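Local structure of desmoplakin (Homo sapiens, 3R6N) at residues S372-I383 with T402-Y410. The protein probably links desmosomal cell-adhesion complexes to intermediate filaments, its plakin domain here supplying a rigid rod of spectrin repeats with an inserted SH3 domain. Residues are numbered along the deposited sequence; the frame is centred on the assembly and turned at random.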
loop_
_atom_site.group_PDB
_atom_site.type_symbol
_atom_site.label_atom_id
_atom_site.label_comp_id
_atom_site.label_asym_id
_atom_site.label_seq_id
_atom_site.Cartn_x
_atom_site.Cartn_y
_atom_site.Cartn_z
ATOM N N SER A 372 29.906 -23.583 42.020
ATOM C CA SER A 372 30.945 -23.090 42.916
ATOM C C SER A 372 30.780 -23.695 44.301
ATOM O O SER A 372 31.746 -23.833 45.048
ATOM C CB SER A 372 30.919 -21.562 43.004
ATOM O OG SER A 372 31.526 -20.969 41.867
ATOM N N TRP A 373 29.546 -24.051 44.639
ATOM C CA TRP A 373 29.261 -24.682 45.918
ATOM C C TRP A 373 29.908 -26.057 45.954
ATOM O O TRP A 373 30.613 -26.398 46.903
ATOM C CB TRP A 373 27.751 -24.796 46.130
ATOM C CG TRP A 373 27.367 -25.279 47.496
ATOM C CD1 TRP A 373 27.343 -24.548 48.644
ATOM C CD2 TRP A 373 26.943 -26.600 47.852
ATOM N NE1 TRP A 373 26.935 -25.332 49.698
ATOM C CE2 TRP A 373 26.683 -26.596 49.237
ATOM C CE3 TRP A 373 26.760 -27.787 47.135
ATOM C CZ2 TRP A 373 26.249 -27.730 49.918
ATOM C CZ3 TRP A 373 26.331 -28.912 47.814
ATOM C CH2 TRP A 373 26.080 -28.876 49.191
ATOM N N HIS A 374 29.677 -26.839 44.905
ATOM C CA HIS A 374 30.252 -28.176 44.811
ATOM C C HIS A 374 31.776 -28.160 44.761
ATOM O O HIS A 374 32.434 -28.887 45.503
ATOM C CB HIS A 374 29.685 -28.923 43.607
ATOM C CG HIS A 374 28.391 -29.619 43.888
ATOM N ND1 HIS A 374 27.255 -29.411 43.135
ATOM C CD2 HIS A 374 28.052 -30.519 44.840
ATOM C CE1 HIS A 374 26.272 -30.155 43.610
ATOM N NE2 HIS A 374 26.729 -30.837 44.645
ATOM N N TYR A 375 32.335 -27.327 43.888
ATOM C CA TYR A 375 33.784 -27.185 43.798
ATOM C C TYR A 375 34.378 -26.849 45.162
ATOM O O TYR A 375 35.477 -27.290 45.496
ATOM C CB TYR A 375 34.163 -26.113 42.774
ATOM C CG TYR A 375 34.048 -26.560 41.333
ATOM C CD1 TYR A 375 34.267 -27.886 40.976
ATOM C CD2 TYR A 375 33.731 -25.654 40.326
ATOM C CE1 TYR A 375 34.167 -28.301 39.656
ATOM C CE2 TYR A 375 33.627 -26.056 39.003
ATOM C CZ TYR A 375 33.847 -27.379 38.672
ATOM O OH TYR A 375 33.744 -27.778 37.358
ATOM N N CYS A 376 33.639 -26.069 45.946
ATOM C CA CYS A 376 34.064 -25.695 47.291
ATOM C C CYS A 376 34.040 -26.867 48.267
ATOM O O CYS A 376 34.911 -26.984 49.126
ATOM C CB CYS A 376 33.188 -24.569 47.836
ATOM S SG CYS A 376 33.682 -22.923 47.308
ATOM N N MET A 377 33.036 -27.726 48.139
ATOM C CA MET A 377 32.900 -28.863 49.041
ATOM C C MET A 377 33.962 -29.932 48.771
ATOM O O MET A 377 34.443 -30.583 49.696
ATOM C CB MET A 377 31.491 -29.456 48.953
ATOM C CG MET A 377 30.379 -28.438 49.183
ATOM S SD MET A 377 30.405 -27.687 50.823
ATOM C CE MET A 377 29.639 -28.979 51.797
ATOM N N ILE A 378 34.329 -30.110 47.506
ATOM C CA ILE A 378 35.375 -31.061 47.153
ATOM C C ILE A 378 36.682 -30.657 47.819
ATOM O O ILE A 378 37.403 -31.496 48.358
ATOM C CB ILE A 378 35.603 -31.136 45.630
ATOM C CG1 ILE A 378 34.283 -31.383 44.888
ATOM C CG2 ILE A 378 36.634 -32.210 45.299
ATOM C CD1 ILE A 378 33.576 -32.659 45.283
ATOM N N ASP A 379 36.984 -29.363 47.781
ATOM C CA ASP A 379 38.191 -28.844 48.413
ATOM C C ASP A 379 38.122 -28.943 49.938
ATOM O O ASP A 379 39.137 -29.174 50.598
ATOM C CB ASP A 379 38.453 -27.396 47.981
ATOM C CG ASP A 379 39.305 -27.305 46.725
ATOM O OD1 ASP A 379 40.051 -28.267 46.436
ATOM O OD2 ASP A 379 39.238 -26.266 46.033
ATOM N N ILE A 380 36.923 -28.769 50.490
ATOM C CA ILE A 380 36.731 -28.842 51.936
ATOM C C ILE A 380 36.988 -30.258 52.452
ATOM O O ILE A 380 37.543 -30.441 53.535
ATOM C CB ILE A 380 35.312 -28.391 52.358
ATOM C CG1 ILE A 380 35.030 -26.960 51.888
ATOM C CG2 ILE A 380 35.146 -28.485 53.868
ATOM C CD1 ILE A 380 35.815 -25.901 52.616
ATOM N N GLU A 381 36.588 -31.256 51.675
ATOM C CA GLU A 381 36.821 -32.644 52.052
ATOM C C GLU A 381 38.305 -32.988 51.976
ATOM O O GLU A 381 38.819 -33.740 52.805
ATOM C CB GLU A 381 36.004 -33.589 51.172
ATOM C CG GLU A 381 34.505 -33.511 51.414
ATOM C CD GLU A 381 33.717 -34.415 50.486
ATOM O OE1 GLU A 381 34.323 -34.958 49.536
ATOM O OE2 GLU A 381 32.497 -34.582 50.705
ATOM N N LYS A 382 38.990 -32.433 50.982
ATOM C CA LYS A 382 40.428 -32.629 50.843
ATOM C C LYS A 382 41.163 -32.078 52.062
ATOM O O LYS A 382 42.038 -32.741 52.622
ATOM C CB LYS A 382 40.947 -31.960 49.567
ATOM C CG LYS A 382 40.460 -32.606 48.274
ATOM C CD LYS A 382 41.003 -31.884 47.040
ATOM C CE LYS A 382 42.519 -32.006 46.937
ATOM N NZ LYS A 382 43.060 -31.350 45.710
ATOM N N ILE A 383 40.794 -30.866 52.469
ATOM C CA ILE A 383 41.427 -30.201 53.607
ATOM C C ILE A 383 41.055 -30.860 54.933
ATOM O O ILE A 383 41.891 -31.006 55.823
ATOM C CB ILE A 383 41.047 -28.707 53.678
ATOM C CG1 ILE A 383 41.580 -27.955 52.459
ATOM C CG2 ILE A 383 41.583 -28.081 54.957
ATOM C CD1 ILE A 383 41.374 -26.457 52.536
ATOM N N THR A 402 46.085 -26.440 47.472
ATOM C CA THR A 402 44.708 -26.828 47.757
ATOM C C THR A 402 43.960 -25.767 48.570
ATOM O O THR A 402 42.742 -25.638 48.453
ATOM C CB THR A 402 44.629 -28.205 48.454
ATOM O OG1 THR A 402 45.002 -29.229 47.524
ATOM C CG2 THR A 402 43.214 -28.478 48.945
ATOM N N ILE A 403 44.680 -25.004 49.385
ATOM C CA ILE A 403 44.049 -23.901 50.104
ATOM C C ILE A 403 43.836 -22.714 49.176
ATOM O O ILE A 403 42.844 -21.994 49.292
ATOM C CB ILE A 403 44.841 -23.473 51.360
ATOM C CG1 ILE A 403 46.323 -23.271 51.033
ATOM C CG2 ILE A 403 44.676 -24.503 52.458
ATOM C CD1 ILE A 403 46.692 -21.840 50.678
ATOM N N ALA A 404 44.770 -22.520 48.250
ATOM C CA ALA A 404 44.640 -21.471 47.248
ATOM C C ALA A 404 43.404 -21.733 46.395
ATOM O O ALA A 404 42.654 -20.812 46.073
ATOM C CB ALA A 404 45.888 -21.402 46.382
ATOM N N ASP A 405 43.200 -23.000 46.038
ATOM C CA ASP A 405 42.024 -23.416 45.287
ATOM C C ASP A 405 40.771 -23.010 46.041
ATOM O O ASP A 405 39.912 -22.309 45.510
ATOM C CB ASP A 405 42.019 -24.934 45.076
ATOM C CG ASP A 405 43.181 -25.415 44.221
ATOM O OD1 ASP A 405 43.740 -24.601 43.454
ATOM O OD2 ASP A 405 43.529 -26.615 44.314
ATOM N N LEU A 406 40.677 -23.458 47.287
ATOM C CA LEU A 406 39.521 -23.166 48.117
ATOM C C LEU A 406 39.290 -21.667 48.245
ATOM O O LEU A 406 38.165 -21.194 48.099
ATOM C CB LEU A 406 39.682 -23.784 49.505
ATOM C CG LEU A 406 38.485 -23.570 50.432
ATOM C CD1 LEU A 406 37.239 -24.197 49.828
ATOM C CD2 LEU A 406 38.760 -24.133 51.814
ATOM N N GLU A 407 40.353 -20.921 48.524
ATOM C CA GLU A 407 40.238 -19.476 48.670
ATOM C C GLU A 407 39.596 -18.845 47.440
ATOM O O GLU A 407 38.790 -17.921 47.555
ATOM C CB GLU A 407 41.603 -18.845 48.947
ATOM C CG GLU A 407 42.075 -19.019 50.379
ATOM C CD GLU A 407 43.418 -18.365 50.641
ATOM O OE1 GLU A 407 44.271 -18.356 49.725
ATOM O OE2 GLU A 407 43.620 -17.860 51.765
ATOM N N LEU A 408 39.949 -19.357 46.264
ATOM C CA LEU A 408 39.425 -18.828 45.009
ATOM C C LEU A 408 38.037 -19.367 44.692
ATOM O O LEU A 408 37.182 -18.637 44.192
ATOM C CB LEU A 408 40.381 -19.122 43.850
ATOM C CG LEU A 408 41.713 -18.370 43.900
ATOM C CD1 LEU A 408 42.518 -18.617 42.643
ATOM C CD2 LEU A 408 41.479 -16.883 44.101
ATOM N N HIS A 409 37.812 -20.644 44.976
ATOM C CA HIS A 409 36.501 -21.231 44.730
ATOM C C HIS A 409 35.451 -20.637 45.660
ATOM O O HIS A 409 34.274 -20.559 45.309
ATOM C CB HIS A 409 36.540 -22.756 44.847
ATOM C CG HIS A 409 36.983 -23.444 43.591
ATOM N ND1 HIS A 409 36.326 -23.293 42.391
ATOM C CD2 HIS A 409 38.018 -24.286 43.354
ATOM C CE1 HIS A 409 36.935 -24.014 41.464
ATOM N NE2 HIS A 409 37.963 -24.623 42.023
ATOM N N TYR A 410 35.879 -20.205 46.842
ATOM C CA TYR A 410 34.955 -19.589 47.782
ATOM C C TYR A 410 34.641 -18.142 47.403
ATOM O O TYR A 410 33.547 -17.650 47.685
ATOM C CB TYR A 410 35.472 -19.673 49.218
ATOM C CG TYR A 410 34.432 -19.249 50.231
ATOM C CD1 TYR A 410 33.237 -19.949 50.356
ATOM C CD2 TYR A 410 34.636 -18.147 51.048
ATOM C CE1 TYR A 410 32.277 -19.564 51.270
ATOM C CE2 TYR A 410 33.681 -17.756 51.967
ATOM C CZ TYR A 410 32.504 -18.468 52.073
ATOM O OH TYR A 410 31.552 -18.081 52.986
#
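In a spectrin-like antiparallel helix pair, Leu-406 and Asp-379 interlock as knobs into holes, each received by four residues of the facing helix. The N-to-C directions of 372-383 and 402-410 lie at 155°, with the axes 9.0 Å apart at their closest. Leu-406 enters a pocket formed by Cys-376, Asp-379, Ile-380 and Ile-383; with CG anti to the backbone N (chi1 -178°), its branched end turns inward, and CD2 lies 3.5 Å from Ile-380 CD1. Leucine suits this place because both methyls are used: CD1 and CD2 rest against Ile-380 CD1, while CD2 also meets Ile-383 CD1. Ile-383 carries the apolar seam onward to Ile-403 CG2.

A spectrin repeat is a three-helix bundle, and here helix 425-447 packs against both partners, meeting Trp-373 and Met-377 on one and Ile-403 and Tyr-410 on the other. Level with Leu-406, the buried Asp-379 is short enough to fit among Thr-402, Asp-405, Leu-406 and His-409, its CB 3.9 Å from Leu-406 CD1. The two carboxylates come near each other, 4.4 Å from Asp-379 OD1 to Asp-405 OD2; Lys-401, bridged to Asp-405 OD1, probably eases their repulsion. The compact Cys-376 sets SG beside the His-409 backbone, 4.2 Å from Tyr-410 CB. The flat imidazole of His-409 offers a face to Tyr-375, whose CB makes a CH-pi contact 3.8 Å from the ring centroid, the two ring planes being inclined at 41°. Near the other end, the long, flexible Lys-382 bends at chi3 and brings NZ to Thr-402 OG1 in a weak 3.4 Å hydrogen bond; that hydroxyl also bonds to Asp-398 O.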